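Local structure of beta-carbonic anhydrase (Methanothermobacter thermautotrophicus, 1G5C) at residues A[35-40]-A[85-90]; A[69-74]-A[142-147]. The protein catalyses the reversible hydration of carbon dioxide to bicarbonate, as a zinc-dependent carbonic anhydrase of the beta class. All coordinates share one frame; numbering follows the deposited sequence.

Interaction 1 of 2, residues A[35-40]-A[85-90]; sequences SRLIDL and VGHTDC. With ZN (zinc ion), chain G.
Arg36 reaches over to Asp89 and Leu37 leans on His87, joining the loop after strand 27-32 to the end of strand 81-87 and the loop that follows it, at the Cys-His-Cys zinc site of a beta-class carbonic anhydrase. Arg36, its chain bent at chi3 (-74°) to carry the guanidinium to Asp89, uses both terminal nitrogens end-on: NH1 gives a nearly straight bond (166°) to Asp89 OD2 at 2.9 Å, a salt bridge that meets the carboxylate on its anti side, and NH2 reaches the backbone Asp89 O at 3.0 Å along a more bent path. Guanidinium and carboxylate planes stand 84° apart. Arginine suits the place, being long and carrying several N-H groups: NH1 and NH2 serve two atoms of Asp89 while NE pairs with Asp34; an alanine here would probably leave the Asp89 carboxylate without its charged mate and its carbonyl short of a donor. The apolar contact is Leu37 CD1, 3.8 Å from His87 CD2, one methyl of a branched apolar side chain, suited to lie beside a buried ring. His87 is fixed further by ND1, which donates to Thr88 O from above the carbonyl plane. On the metal, Cys32 supplies a further ligand beside Cys90 SG and a water, and His87 NE2 binds the zinc ion at 2.1 Å.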
ATOM      1  N   SER A  35      -1.914  -0.948  13.220  1.00 10.72           N
ATOM      2  CA  SER A  35      -0.661  -0.415  13.776  1.00 13.32           C
ATOM      3  C   SER A  35       0.213  -1.419  14.505  1.00 14.27           C
ATOM      4  O   SER A  35       1.421  -1.190  14.662  1.00 11.00           O
ATOM      5  CB  SER A  35      -0.929   0.775  14.715  1.00 16.24           C
ATOM      6  OG  SER A  35      -1.488   0.348  15.944  1.00 16.07           O
ATOM      7  N   ARG A  36      -0.369  -2.533  14.943  1.00 14.95           N
ATOM      8  CA  ARG A  36       0.417  -3.536  15.654  1.00 15.18           C
ATOM      9  C   ARG A  36       1.293  -4.382  14.733  1.00 14.97           C
ATOM     10  O   ARG A  36       2.130  -5.171  15.203  1.00 13.86           O
ATOM     11  CB  ARG A  36      -0.512  -4.439  16.466  1.00 15.12           C
ATOM     12  CG  ARG A  36      -1.239  -3.682  17.557  1.00 18.10           C
ATOM     13  CD  ARG A  36      -2.324  -4.531  18.145  1.00 20.74           C
ATOM     14  NE  ARG A  36      -3.448  -4.631  17.223  1.00 15.90           N
ATOM     15  CZ  ARG A  36      -4.538  -5.352  17.456  1.00 20.99           C
ATOM     16  NH1 ARG A  36      -4.669  -6.057  18.586  1.00 15.43           N
ATOM     17  NH2 ARG A  36      -5.509  -5.348  16.560  1.00 19.44           N
ATOM     18  N   LEU A  37       1.098  -4.228  13.429  1.00 11.99           N
ATOM     19  CA  LEU A  37       1.901  -4.973  12.463  1.00 13.28           C
ATOM     20  C   LEU A  37       3.190  -4.225  12.143  1.00 11.96           C
ATOM     21  O   LEU A  37       4.129  -4.803  11.592  1.00 11.83           O
ATOM     22  CB  LEU A  37       1.116  -5.200  11.167  1.00 12.61           C
ATOM     23  CG  LEU A  37      -0.039  -6.197  11.293  1.00 12.83           C
ATOM     24  CD1 LEU A  37      -0.946  -6.146  10.065  1.00 11.73           C
ATOM     25  CD2 LEU A  37       0.550  -7.598  11.489  1.00 12.82           C
ATOM     26  N   ILE A  38       3.239  -2.938  12.465  1.00 12.71           N
ATOM     27  CA  ILE A  38       4.450  -2.165  12.187  1.00 12.65           C
ATOM     28  C   ILE A  38       5.579  -2.784  13.007  1.00 14.14           C
ATOM     29  O   ILE A  38       5.381  -3.107  14.183  1.00 11.29           O
ATOM     30  CB  ILE A  38       4.284  -0.675  12.592  1.00 14.56           C
ATOM     31  CG1 ILE A  38       3.149  -0.037  11.783  1.00 12.85           C
ATOM     32  CG2 ILE A  38       5.596   0.096  12.323  1.00 14.57           C
ATOM     33  CD1 ILE A  38       2.788   1.387  12.251  1.00 13.47           C
ATOM     34  N   ASP A  39       6.738  -2.979  12.371  1.00 10.53           N
ATOM     35  CA  ASP A  39       7.927  -3.553  13.016  1.00 10.92           C
ATOM     36  C   ASP A  39       7.773  -5.053  13.252  1.00  8.58           C
ATOM     37  O   ASP A  39       8.564  -5.856  12.767  1.00 11.08           O
ATOM     38  CB  ASP A  39       8.209  -2.854  14.370  1.00  9.61           C
ATOM     39  CG  ASP A  39       9.714  -2.747  14.692  1.00 12.44           C
ATOM     40  OD1 ASP A  39      10.510  -3.551  14.161  1.00 14.81           O
ATOM     41  OD2 ASP A  39      10.104  -1.851  15.493  1.00 12.64           O
ATOM     42  N   LEU A  40       6.754  -5.437  14.009  1.00 12.62           N
ATOM     43  CA  LEU A  40       6.525  -6.850  14.304  1.00 12.53           C
ATOM     44  C   LEU A  40       6.444  -7.739  13.051  1.00 12.97           C
ATOM     45  O   LEU A  40       7.072  -8.804  12.990  1.00 12.62           O
ATOM     46  CB  LEU A  40       5.240  -7.010  15.117  1.00 11.66           C
ATOM     47  CG  LEU A  40       4.798  -8.427  15.507  1.00 13.38           C
ATOM     48  CD1 LEU A  40       5.909  -9.159  16.266  1.00 14.42           C
ATOM     49  CD2 LEU A  40       3.574  -8.327  16.382  1.00 15.94           C
ATOM     50  N   VAL A  85      -0.993 -11.656   4.211  1.00 10.18           N
ATOM     51  CA  VAL A  85      -0.844 -11.935   5.634  1.00  9.57           C
ATOM     52  C   VAL A  85      -1.969 -11.269   6.436  1.00 14.31           C
ATOM     53  O   VAL A  85      -2.012 -10.034   6.599  1.00 12.70           O
ATOM     54  CB  VAL A  85       0.525 -11.445   6.192  1.00 13.45           C
ATOM     55  CG1 VAL A  85       0.650 -11.822   7.676  1.00 10.96           C
ATOM     56  CG2 VAL A  85       1.671 -12.063   5.402  1.00  9.68           C
ATOM     57  N   GLY A  86      -2.920 -12.081   6.893  1.00 11.13           N
ATOM     58  CA  GLY A  86      -3.975 -11.532   7.722  1.00 10.69           C
ATOM     59  C   GLY A  86      -3.462 -11.607   9.147  1.00 12.82           C
ATOM     60  O   GLY A  86      -2.348 -12.092   9.375  1.00 13.23           O
ATOM     61  N   HIS A  87      -4.242 -11.148  10.119  1.00 11.93           N
ATOM     62  CA  HIS A  87      -3.776 -11.222  11.496  1.00 14.78           C
ATOM     63  C   HIS A  87      -4.952 -11.398  12.436  1.00 15.31           C
ATOM     64  O   HIS A  87      -6.072 -11.023  12.112  1.00 14.28           O
ATOM     65  CB  HIS A  87      -3.006  -9.948  11.879  1.00 10.80           C
ATOM     66  CG  HIS A  87      -3.860  -8.723  11.904  1.00 13.08           C
ATOM     67  ND1 HIS A  87      -4.491  -8.280  13.053  1.00 14.51           N
ATOM     68  CD2 HIS A  87      -4.232  -7.875  10.922  1.00 13.01           C
ATOM     69  CE1 HIS A  87      -5.215  -7.217  12.766  1.00 12.20           C
ATOM     70  NE2 HIS A  87      -5.080  -6.940  11.481  1.00 11.36           N
ATOM     71  N   THR A  88      -4.683 -11.962  13.606  1.00 15.47           N
ATOM     72  CA  THR A  88      -5.734 -12.173  14.590  1.00 15.55           C
ATOM     73  C   THR A  88      -6.143 -10.824  15.164  1.00 17.59           C
ATOM     74  O   THR A  88      -5.353  -9.865  15.168  1.00 19.74           O
ATOM     75  CB  THR A  88      -5.245 -13.058  15.745  1.00 13.73           C
ATOM     76  OG1 THR A  88      -4.071 -12.473  16.313  1.00 16.44           O
ATOM     77  CG2 THR A  88      -4.909 -14.459  15.259  1.00 12.55           C
ATOM     78  N   ASP A  89      -7.373 -10.761  15.655  1.00 17.36           N
ATOM     79  CA  ASP A  89      -7.946  -9.552  16.244  1.00 18.43           C
ATOM     80  C   ASP A  89      -7.959  -8.383  15.264  1.00 18.45           C
ATOM     81  O   ASP A  89      -7.562  -7.263  15.607  1.00 17.42           O
ATOM     82  CB  ASP A  89      -7.194  -9.162  17.524  1.00 19.28           C
ATOM     83  CG  ASP A  89      -7.915  -8.077  18.312  1.00 20.56           C
ATOM     84  OD1 ASP A  89      -9.151  -8.080  18.310  1.00 22.46           O
ATOM     85  OD2 ASP A  89      -7.260  -7.229  18.942  1.00 26.53           O
ATOM     86  N   CYS A  90      -8.427  -8.649  14.049  1.00 19.20           N
ATOM     87  CA  CYS A  90      -8.513  -7.620  13.013  1.00 22.06           C
ATOM     88  C   CYS A  90      -9.804  -6.833  13.225  1.00 24.93           C
ATOM     89  O   CYS A  90      -9.781  -5.610  13.368  1.00 26.48           O
ATOM     90  CB  CYS A  90      -8.500  -8.255  11.624  1.00 19.32           C
ATOM     91  SG  CYS A  90      -8.493  -7.065  10.261  1.00 17.05           S
TER
HETATM   92 ZN    ZN G1001      -6.528  -5.746  10.576  1.00 17.03          ZN
HETATM   93  O   HOH W   1      -6.859  -4.616  12.229  1.00 15.71           O

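Interaction 2 of 2, residues A[69-74]-A[142-147]. With CA (calcium ion), chain H.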
ATOM      1  N   SER A  69      -1.991  -2.925  -7.889  1.00 15.00           N
ATOM      2  CA  SER A  69      -0.690  -2.667  -7.284  1.00 13.50           C
ATOM      3  C   SER A  69       0.164  -3.923  -7.376  1.00 12.93           C
ATOM      4  O   SER A  69       1.366  -3.858  -7.648  1.00 12.96           O
ATOM      5  CB  SER A  69      -0.850  -2.249  -5.813  1.00 14.84           C
ATOM      6  OG  SER A  69      -1.181  -0.870  -5.708  1.00 16.08           O
ATOM      7  N   ALA A  70      -0.452  -5.078  -7.152  1.00 13.41           N
ATOM      8  CA  ALA A  70       0.288  -6.334  -7.246  1.00 13.37           C
ATOM      9  C   ALA A  70       0.748  -6.544  -8.696  1.00 13.10           C
ATOM     10  O   ALA A  70       1.874  -6.983  -8.942  1.00 15.88           O
ATOM     11  CB  ALA A  70      -0.584  -7.493  -6.789  1.00 17.83           C
ATOM     12  N   ALA A  71      -0.117  -6.225  -9.658  1.00 12.57           N
ATOM     13  CA  ALA A  71       0.246  -6.362 -11.074  1.00 15.13           C
ATOM     14  C   ALA A  71       1.450  -5.443 -11.380  1.00 17.51           C
ATOM     15  O   ALA A  71       2.357  -5.823 -12.132  1.00 18.10           O
ATOM     16  CB  ALA A  71      -0.940  -5.987 -11.967  1.00 15.99           C
ATOM     17  N   VAL A  72       1.447  -4.233 -10.820  1.00 14.94           N
ATOM     18  CA  VAL A  72       2.574  -3.336 -11.032  1.00 16.72           C
ATOM     19  C   VAL A  72       3.825  -4.012 -10.493  1.00 16.97           C
ATOM     20  O   VAL A  72       4.867  -4.029 -11.148  1.00 20.45           O
ATOM     21  CB  VAL A  72       2.382  -1.977 -10.303  1.00 19.37           C
ATOM     22  CG1 VAL A  72       3.730  -1.221 -10.204  1.00 13.01           C
ATOM     23  CG2 VAL A  72       1.367  -1.123 -11.071  1.00 19.08           C
ATOM     24  N   ALA A  73       3.709  -4.596  -9.302  1.00 19.17           N
ATOM     25  CA  ALA A  73       4.836  -5.267  -8.682  1.00 16.84           C
ATOM     26  C   ALA A  73       5.343  -6.411  -9.571  1.00 19.12           C
ATOM     27  O   ALA A  73       6.551  -6.614  -9.713  1.00 17.58           O
ATOM     28  CB  ALA A  73       4.430  -5.791  -7.333  1.00 11.48           C
ATOM     29  N   ILE A  74       4.418  -7.155 -10.174  1.00 17.71           N
ATOM     30  CA  ILE A  74       4.790  -8.275 -11.034  1.00 15.13           C
ATOM     31  C   ILE A  74       5.435  -7.860 -12.363  1.00 16.29           C
ATOM     32  O   ILE A  74       6.547  -8.281 -12.683  1.00 15.42           O
ATOM     33  CB  ILE A  74       3.558  -9.164 -11.353  1.00 15.32           C
ATOM     34  CG1 ILE A  74       2.984  -9.758 -10.057  1.00 14.58           C
ATOM     35  CG2 ILE A  74       3.958 -10.282 -12.295  1.00 20.02           C
ATOM     36  CD1 ILE A  74       1.607 -10.404 -10.202  1.00  9.67           C
ATOM     37  N   SER A 142      -7.585 -13.886 -11.023  1.00 24.64           N
ATOM     38  CA  SER A 142      -7.462 -12.689 -11.834  1.00 23.17           C
ATOM     39  C   SER A 142      -6.637 -12.833 -13.097  1.00 24.10           C
ATOM     40  O   SER A 142      -5.519 -13.345 -13.070  1.00 24.00           O
ATOM     41  CB  SER A 142      -6.895 -11.530 -11.002  1.00 23.15           C
ATOM     42  OG  SER A 142      -6.600 -10.417 -11.838  1.00 22.99           O
ATOM     43  N   PRO A 143      -7.195 -12.388 -14.239  1.00 23.36           N
ATOM     44  CA  PRO A 143      -6.479 -12.461 -15.518  1.00 24.12           C
ATOM     45  C   PRO A 143      -5.221 -11.570 -15.515  1.00 23.87           C
ATOM     46  O   PRO A 143      -4.388 -11.650 -16.420  1.00 24.07           O
ATOM     47  CB  PRO A 143      -7.535 -12.015 -16.538  1.00 24.68           C
ATOM     48  CG  PRO A 143      -8.461 -11.137 -15.722  1.00 28.75           C
ATOM     49  CD  PRO A 143      -8.577 -11.905 -14.430  1.00 23.78           C
ATOM     50  N   LEU A 144      -5.082 -10.726 -14.491  1.00 23.94           N
ATOM     51  CA  LEU A 144      -3.907  -9.856 -14.370  1.00 23.03           C
ATOM     52  C   LEU A 144      -2.781 -10.568 -13.619  1.00 23.12           C
ATOM     53  O   LEU A 144      -1.625 -10.141 -13.649  1.00 20.20           O
ATOM     54  CB  LEU A 144      -4.254  -8.578 -13.604  1.00 24.81           C
ATOM     55  CG  LEU A 144      -4.750  -7.392 -14.413  1.00 27.69           C
ATOM     56  CD1 LEU A 144      -5.131  -6.248 -13.480  1.00 30.59           C
ATOM     57  CD2 LEU A 144      -3.652  -6.964 -15.376  1.00 28.85           C
ATOM     58  N   ILE A 145      -3.127 -11.645 -12.925  1.00 21.13           N
ATOM     59  CA  ILE A 145      -2.129 -12.393 -12.169  1.00 22.39           C
ATOM     60  C   ILE A 145      -1.774 -13.698 -12.907  1.00 22.65           C
ATOM     61  O   ILE A 145      -2.597 -14.615 -12.985  1.00 21.19           O
ATOM     62  CB  ILE A 145      -2.668 -12.739 -10.758  1.00 21.61           C
ATOM     63  CG1 ILE A 145      -3.214 -11.476 -10.071  1.00 20.99           C
ATOM     64  CG2 ILE A 145      -1.566 -13.374  -9.926  1.00 23.95           C
ATOM     65  CD1 ILE A 145      -2.192 -10.321  -9.929  1.00 19.13           C
ATOM     66  N   PRO A 146      -0.549 -13.796 -13.458  1.00 20.28           N
ATOM     67  CA  PRO A 146      -0.143 -15.012 -14.179  1.00 21.83           C
ATOM     68  C   PRO A 146      -0.060 -16.192 -13.221  1.00 23.77           C
ATOM     69  O   PRO A 146       0.308 -16.027 -12.047  1.00 22.81           O
ATOM     70  CB  PRO A 146       1.238 -14.652 -14.748  1.00 19.36           C
ATOM     71  CG  PRO A 146       1.216 -13.159 -14.837  1.00 22.93           C
ATOM     72  CD  PRO A 146       0.483 -12.752 -13.567  1.00 19.70           C
ATOM     73  N   GLU A 147      -0.395 -17.385 -13.707  1.00 23.13           N
ATOM     74  CA  GLU A 147      -0.335 -18.552 -12.839  1.00 21.95           C
ATOM     75  C   GLU A 147       1.089 -18.878 -12.466  1.00 19.16           C
ATOM     76  O   GLU A 147       1.309 -19.567 -11.508  1.00 16.47           O
ATOM     77  CB  GLU A 147      -1.018 -19.766 -13.473  1.00 25.33           C
ATOM     78  CG  GLU A 147      -2.526 -19.639 -13.461  1.00 29.91           C
ATOM     79  CD  GLU A 147      -3.234 -20.902 -13.919  1.00 33.83           C
ATOM     80  OE1 GLU A 147      -2.559 -21.785 -14.502  1.00 34.38           O
ATOM     81  OE2 GLU A 147      -4.469 -20.993 -13.710  1.00 33.34           O
TER
HETATM   82 CA    CA H1007       1.747 -21.785 -10.593  1.00 33.41          CA
HETATM   83  O   HOH W   2       1.751 -20.136  -8.547  1.00 24.48           O
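Ile74 CD1 meets Ile145 CD1 at 3.8 Å, the two isoleucine side chains crossing at about a right angle so that one terminal methyl touches the other. In Ile145, CG1 stands beside the backbone N (chi1 -51°) and a second bend (chi2 -57°) carries CD1 to the helix. The same Ile74 methyl also lies 4.3 Å from Pro146 CD, a carbon of an apolar ring that suits a buried place. One turn back along the helix, Ala71 CB and Leu144 CD1 come to 4.5 Å, a looser touch; alanine's small side chain lets the loop pass near, with the CA atoms of Ala71 and Leu144 6.3 Å apart. No hydrogen bond crosses between the segments: helix 64-77 packs by apolar side chains against the connection from helix 128-141 to strand 150-156 of the alpha/beta fold. That connection is shaped by a type I beta turn from Ser142 to Ile145, closed by Ile145 N to Ser142 O at 2.9 Å. Within it Ser142 OG accepts from Leu144 N at 3.1 Å, an ST turn that a short hydroxyl side chain can make. Farther out, Tyr75 OH bonds Leu144 O, while Phe117 and Val113 of the second subunit pack on Ala71 and Leu144, respectively. Past the proline, Glu147 O binds a calcium ion at 2.4 Å.

Interactions 1 and 2 lie on opposite sides of the chain's centre, their centres 24 Å apart and their nearest atoms about 12 Å from each other. Their segments alternate along the sequence, 35-40, 69-74, 85-90 and 142-147, so each contact closes a loop of chain that overlaps the other's. Helix 64-77 of interaction 2 leads directly into strand 81-87 of interaction 1, and this strand lies in the mixed sheet between strands 27-32 and 150-156, the latter entered from segment 142-147. Interaction 1 holds two of the zinc ligands, while interaction 2 joins a helix to a loop on the far side of the chain's centre; both touch the second subunit.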